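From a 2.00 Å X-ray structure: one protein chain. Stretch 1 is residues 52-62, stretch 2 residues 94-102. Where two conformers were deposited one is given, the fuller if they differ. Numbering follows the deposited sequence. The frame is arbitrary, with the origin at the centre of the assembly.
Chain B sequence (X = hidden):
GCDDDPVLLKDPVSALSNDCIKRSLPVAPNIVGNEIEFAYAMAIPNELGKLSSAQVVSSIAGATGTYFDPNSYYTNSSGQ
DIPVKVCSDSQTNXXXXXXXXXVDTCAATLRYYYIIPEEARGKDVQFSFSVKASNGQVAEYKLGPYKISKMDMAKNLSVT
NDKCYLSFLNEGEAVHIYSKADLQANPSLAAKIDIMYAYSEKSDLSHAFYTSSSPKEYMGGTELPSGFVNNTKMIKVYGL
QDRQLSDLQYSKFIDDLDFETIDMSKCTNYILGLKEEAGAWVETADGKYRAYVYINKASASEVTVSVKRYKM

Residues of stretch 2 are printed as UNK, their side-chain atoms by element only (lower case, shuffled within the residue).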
ATOM      1  N   SER B  52      13.710  -9.216  -4.043  1.00 37.80           N
ATOM      2  CA  SER B  52      14.255  -9.632  -5.363  1.00 43.39           C
ATOM      3  C   SER B  52      13.381 -10.578  -6.178  1.00 49.74           C
ATOM      4  O   SER B  52      13.207 -10.389  -7.404  1.00 45.14           O
ATOM      5  CB  SER B  52      15.631 -10.284  -5.176  1.00 45.94           C
ATOM      6  OG  SER B  52      16.452  -9.393  -4.398  1.00 52.19           O
ATOM      7  N   SER B  53      12.853 -11.601  -5.518  1.00 49.12           N
ATOM      8  CA  SER B  53      12.075 -12.655  -6.206  1.00 47.44           C
ATOM      9  C   SER B  53      11.250 -13.465  -5.232  1.00 42.19           C
ATOM     10  O   SER B  53      11.520 -13.487  -4.029  1.00 43.08           O
ATOM     11  CB  SER B  53      12.972 -13.577  -7.037  1.00 51.62           C
ATOM     12  OG  SER B  53      13.852 -14.333  -6.217  1.00 46.59           O
ATOM     13  N   ALA B  54      10.239 -14.138  -5.778  1.00 43.90           N
ATOM     14  CA  ALA B  54       9.345 -15.009  -4.996  1.00 45.45           C
ATOM     15  C   ALA B  54       9.147 -16.319  -5.773  1.00 41.70           C
ATOM     16  O   ALA B  54       9.215 -16.331  -6.988  1.00 43.45           O
ATOM     17  CB  ALA B  54       8.027 -14.308  -4.763  1.00 34.97           C
ATOM     18  N   GLN B  55       8.878 -17.402  -5.072  1.00 38.76           N
ATOM     19  CA  GLN B  55       8.691 -18.661  -5.707  1.00 40.51           C
ATOM     20  C   GLN B  55       7.686 -19.518  -4.955  1.00 47.13           C
ATOM     21  O   GLN B  55       7.535 -19.360  -3.758  1.00 40.89           O
ATOM     22  CB  GLN B  55      10.077 -19.351  -5.760  1.00 44.67           C
ATOM     23  CG  GLN B  55      10.047 -20.796  -6.041  1.00 45.99           C
ATOM     24  CD  GLN B  55      11.426 -21.387  -6.085  1.00 44.49           C
ATOM     25  OE1 GLN B  55      12.220 -21.096  -6.962  1.00 55.38           O
ATOM     26  NE2 GLN B  55      11.700 -22.266  -5.145  1.00 49.17           N
ATOM     27  N   VAL B  56       6.951 -20.376  -5.662  1.00 40.00           N
ATOM     28  CA  VAL B  56       6.125 -21.398  -4.997  1.00 38.78           C
ATOM     29  C   VAL B  56       6.394 -22.724  -5.681  1.00 41.61           C
ATOM     30  O   VAL B  56       6.466 -22.789  -6.935  1.00 42.36           O
ATOM     31  CB  VAL B  56       4.639 -21.210  -5.121  1.00 44.85           C
ATOM     32  CG1 VAL B  56       3.967 -21.932  -3.962  1.00 44.33           C
ATOM     33  CG2 VAL B  56       4.285 -19.785  -5.188  1.00 49.57           C
ATOM     34  N   VAL B  57       6.597 -23.752  -4.873  1.00 45.74           N
ATOM     35  CA  VAL B  57       6.735 -25.128  -5.342  1.00 45.94           C
ATOM     36  C   VAL B  57       5.480 -25.844  -4.850  1.00 44.00           C
ATOM     37  O   VAL B  57       5.224 -25.879  -3.665  1.00 44.27           O
ATOM     38  CB  VAL B  57       8.016 -25.800  -4.763  1.00 46.75           C
ATOM     39  CG1 VAL B  57       8.066 -27.279  -5.151  1.00 48.55           C
ATOM     40  CG2 VAL B  57       9.293 -25.079  -5.224  1.00 41.25           C
ATOM     41  N   SER B  58       4.663 -26.352  -5.759  1.00 41.51           N
ATOM     42  CA  SER B  58       3.509 -27.197  -5.384  1.00 42.95           C
ATOM     43  C   SER B  58       3.905 -28.654  -5.413  1.00 49.07           C
ATOM     44  O   SER B  58       4.857 -29.019  -6.097  1.00 52.50           O
ATOM     45  CB  SER B  58       2.344 -27.026  -6.365  1.00 41.54           C
ATOM     46  OG  SER B  58       2.758 -27.369  -7.654  1.00 47.98           O
ATOM     47  N   SER B  59       3.149 -29.490  -4.708  1.00 50.49           N
ATOM     48  CA  SER B  59       3.496 -30.910  -4.597  1.00 43.86           C
ATOM     49  C   SER B  59       3.013 -31.686  -5.838  1.00 42.26           C
ATOM     50  O   SER B  59       3.511 -32.737  -6.098  1.00 46.53           O
ATOM     51  CB  SER B  59       2.914 -31.521  -3.313  1.00 45.10           C
ATOM     52  OG  SER B  59       1.524 -31.423  -3.323  1.00 47.96           O
ATOM     53  N   ILE B  60       2.041 -31.157  -6.557  1.00 43.85           N
ATOM     54  CA  ILE B  60       1.599 -31.707  -7.829  1.00 42.19           C
ATOM     55  C   ILE B  60       1.552 -30.488  -8.758  1.00 46.97           C
ATOM     56  O   ILE B  60       0.951 -29.442  -8.437  1.00 44.72           O
ATOM     57  CB  ILE B  60       0.205 -32.348  -7.727  1.00 41.86           C
ATOM     58  CG1 ILE B  60       0.204 -33.587  -6.808  1.00 44.34           C
ATOM     59  CG2 ILE B  60      -0.269 -32.739  -9.097  1.00 49.03           C
ATOM     60  CD1 ILE B  60      -1.197 -34.068  -6.468  1.00 48.13           C
ATOM     61  N   ALA B  61       2.170 -30.615  -9.922  1.00 46.86           N
ATOM     62  CA  ALA B  61       2.303 -29.493 -10.828  1.00 47.10           C
ATOM     63  C   ALA B  61       0.955 -28.941 -11.210  1.00 46.86           C
ATOM     64  O   ALA B  61       0.069 -29.691 -11.580  1.00 45.15           O
ATOM     65  CB  ALA B  61       3.046 -29.945 -12.080  1.00 47.58           C
ATOM     66  N   GLY B  62       0.803 -27.631 -11.187  1.00 39.31           N
ATOM     67  CA  GLY B  62      -0.480 -27.034 -11.506  1.00 41.31           C
ATOM     68  C   GLY B  62      -0.814 -27.123 -12.986  1.00 44.34           C
ATOM     69  O   GLY B  62       0.092 -27.256 -13.781  1.00 43.93           O
ATOM     70  N   UNK B  94       6.660 -26.940 -14.438  1.00 48.31           N
ATOM     71  CA  UNK B  94       6.203 -28.085 -13.628  1.00 50.50           C
ATOM     72  C   UNK B  94       5.632 -27.584 -12.302  1.00 44.19           C
ATOM     73  O   UNK B  94       4.704 -26.781 -12.252  1.00 43.95           O
ATOM     74  N   UNK B  95       6.245 -28.022 -11.214  1.00 43.43           N
ATOM     75  CA  UNK B  95       5.807 -27.645  -9.879  1.00 40.55           C
ATOM     76  C   UNK B  95       6.177 -26.246  -9.413  1.00 45.46           C
ATOM     77  O   UNK B  95       5.659 -25.797  -8.396  1.00 44.89           O
ATOM     78  c   UNK B  95       6.026 -30.029  -9.132  1.00 45.26           C
ATOM     79  o   UNK B  95       7.891 -28.478  -9.006  1.00 43.56           O
ATOM     80  c   UNK B  95       6.455 -28.571  -8.865  1.00 41.63           C
ATOM     81  N   UNK B  96       7.075 -25.565 -10.127  1.00 40.19           N
ATOM     82  CA  UNK B  96       7.710 -24.343  -9.616  1.00 40.24           C
ATOM     83  C   UNK B  96       7.355 -23.098 -10.404  1.00 40.94           C
ATOM     84  O   UNK B  96       7.576 -23.037 -11.614  1.00 46.36           O
ATOM     85  c   UNK B  96      10.023 -23.346  -8.902  1.00 38.64           C
ATOM     86  c   UNK B  96       9.242 -24.538  -9.577  1.00 40.23           C
ATOM     87  o   UNK B  96       9.469 -25.720  -8.815  1.00 48.89           O
ATOM     88  N   UNK B  97       6.817 -22.121  -9.695  1.00 41.42           N
ATOM     89  CA  UNK B  97       6.463 -20.823 -10.242  1.00 39.45           C
ATOM     90  C   UNK B  97       7.420 -19.787  -9.643  1.00 41.31           C
ATOM     91  O   UNK B  97       7.555 -19.729  -8.443  1.00 40.41           O
ATOM     92  c   UNK B  97       5.020 -20.456  -9.892  1.00 39.92           C
ATOM     93  c   UNK B  97       4.690 -19.017 -10.351  1.00 38.34           C
ATOM     94  o   UNK B  97       4.122 -21.414 -10.460  1.00 41.81           O
ATOM     95  N   UNK B  98       8.075 -18.993 -10.481  1.00 42.59           N
ATOM     96  CA  UNK B  98       8.992 -17.965  -9.998  0.50 38.50           C
ATOM     97  C   UNK B  98       8.576 -16.641 -10.584  1.00 37.43           C
ATOM     98  O   UNK B  98       8.060 -16.566 -11.721  1.00 40.09           O
ATOM     99  c   UNK B  98      10.639 -18.221 -11.883  0.50 35.35           C
ATOM    100  c   UNK B  98      10.447 -18.298 -10.372  0.50 45.37           C
ATOM    101  c   UNK B  98      11.414 -17.404  -9.601  0.50 53.34           C
ATOM    102  N   UNK B  99       8.769 -15.588  -9.807  1.00 43.70           N
ATOM    103  CA  UNK B  99       8.497 -14.243 -10.282  1.00 40.38           C
ATOM    104  C   UNK B  99       9.596 -13.303  -9.723  1.00 41.38           C
ATOM    105  O   UNK B  99      10.001 -13.447  -8.571  1.00 40.22           O
ATOM    106  c   UNK B  99       7.100 -13.773  -9.880  1.00 40.97           C
ATOM    107  c   UNK B  99       5.277 -12.109 -10.559  1.00 42.13           C
ATOM    108  c   UNK B  99       6.738 -12.511 -10.656  1.00 46.44           C
ATOM    109  c   UNK B  99       7.062 -13.579  -8.366  1.00 37.46           C
ATOM    110  N   UNK B 100      10.049 -12.373 -10.558  1.00 42.03           N
ATOM    111  CA  UNK B 100      11.122 -11.419 -10.207  1.00 46.76           C
ATOM    112  C   UNK B 100      10.557 -10.053  -9.970  1.00 52.46           C
ATOM    113  O   UNK B 100       9.735  -9.580 -10.775  1.00 44.79           O
ATOM    114  o   UNK B 100      13.351 -13.068 -10.461  1.00 59.97           O
ATOM    115  c   UNK B 100      12.120 -11.271 -11.350  1.00 48.37           C
ATOM    116  o   UNK B 100      13.493 -12.751 -12.591  1.00 92.07           O
ATOM    117  c   UNK B 100      13.054 -12.449 -11.475  1.00 55.49           C
ATOM    118  N   UNK B 101      11.041  -9.377  -8.923  1.00 46.11           N
ATOM    119  CA  UNK B 101      10.659  -7.991  -8.743  1.00 42.22           C
ATOM    120  C   UNK B 101      11.486  -7.124  -9.703  1.00 49.91           C
ATOM    121  O   UNK B 101      12.669  -7.301  -9.816  1.00 47.30           O
ATOM    122  c   UNK B 101       9.147  -9.911  -4.973  1.00 42.09           C
ATOM    123  c   UNK B 101      10.884  -7.568  -7.304  1.00 45.02           C
ATOM    124  c   UNK B 101       7.897  -7.892  -5.063  1.00 44.84           C
ATOM    125  c   UNK B 101      10.051  -9.389  -5.845  1.00 42.15           C
ATOM    126  c   UNK B 101       9.889  -8.133  -6.350  1.00 40.54           C
ATOM    127  c   UNK B 101       8.055  -9.154  -4.576  1.00 43.82           C
ATOM    128  c   UNK B 101       8.829  -7.369  -5.914  1.00 45.06           C
ATOM    129  N   UNK B 102      10.857  -6.193 -10.396  1.00 44.48           N
ATOM    130  CA  UNK B 102      11.578  -5.232 -11.239  1.00 43.80           C
ATOM    131  C   UNK B 102      11.440  -3.839 -10.647  1.00 44.03           C
ATOM    132  O   UNK B 102      11.928  -2.911 -11.223  1.00 44.24           O
ATOM    133  c   UNK B 102      11.038  -5.257 -12.686  1.00 53.03           C
ATOM    134  c   UNK B 102      11.440  -6.606 -13.375  1.00 47.06           C
ATOM    135  o   UNK B 102       9.607  -5.180 -12.625  1.00 45.82           O
TER
HETATM  136  O   HOH W   1      14.986  -8.857  -8.781  1.00 61.98           O
HETATM  137  O   HOH W   2       2.830 -25.768 -10.485  1.00 44.49           O
HETATM  138  O   HOH W   3       2.621 -26.510 -14.121  1.00 43.86           O

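Position 94 has no side-chain atoms, and its backbone sits at phi 61°, psi −120°, where the positive phi by itself favours glycine; its C lies 3.5 Å from A61 CB. It is G94.

Position 95 carries one carbon bearing one oxygen and one carbon. Its backbone O accepts from S58 N at 2.9 Å, and its methyl carbon lies 4.2 Å from A61 CB. This branched pattern is threonine, T95.

Position 96 also has one carbon carrying an oxygen and a carbon. The oxygen lies 3.7 Å from V57 CG2 and the carbon 3.7 Å from Q55 OE1, so the residue is T96.

Position 97 again shows a carbon bearing one oxygen and one carbon. The CA-to-CB bond points to the sheet face that holds A54 and V56, and the backbone N donates to V56 O at 2.9 Å (172°). It is T97.

Position 98 has three carbons, the first carrying the other two, and no heteroatom. Its CA is 3.4 Å from A54 O. This beta-branched residue is V98, with chi1 at 67° (p) in the conformer given.

Position 99 has four carbons, forked at the first, with one arm two carbons long. The short arm packs 3.8 Å from A54 CB, whereas the end of the side chain leads away. This is I99, and the short arm is CG2.

Position 100 has two carbons, the second carrying two oxygens, hence a carboxylate attached directly to CB. One oxygen lies 3.5 Å from S53 CB. It is D100.

Position 101 has one carbon followed by a six-carbon ring without a hydroxyl. S53 N lies at the ring edge, near its plane, 3.6 Å from a ring carbon. This is F101; the carbon is CD1.

Position 102 shows one carbon carrying an oxygen and a carbon, and makes no contact with stretch 1. The residue is T102; its CG2 stays 7.3 Å from S52 O, its nearest approach.

The contact is an antiparallel strand pairing, with axes at 172° and 4.7 Å apart at closest approach. Reciprocal 2.9 Å bonds join A54 N to I99 O and I99 N to A54 O, then V56 N to T97 O and T97 N to V56 O. F101 N to S52 O (2.8 Å) extends this ladder. Beyond the strands, a water bridges the two loop segments, donating to G94 O and accepting from G62 N, both at 2.8 Å. The backbone thus fixes the register, while side chains alternate between the two faces, with A54, V56, T97 and I99 on the buried one.

Stretch 2, residues 94-102: GTTTVIDFT
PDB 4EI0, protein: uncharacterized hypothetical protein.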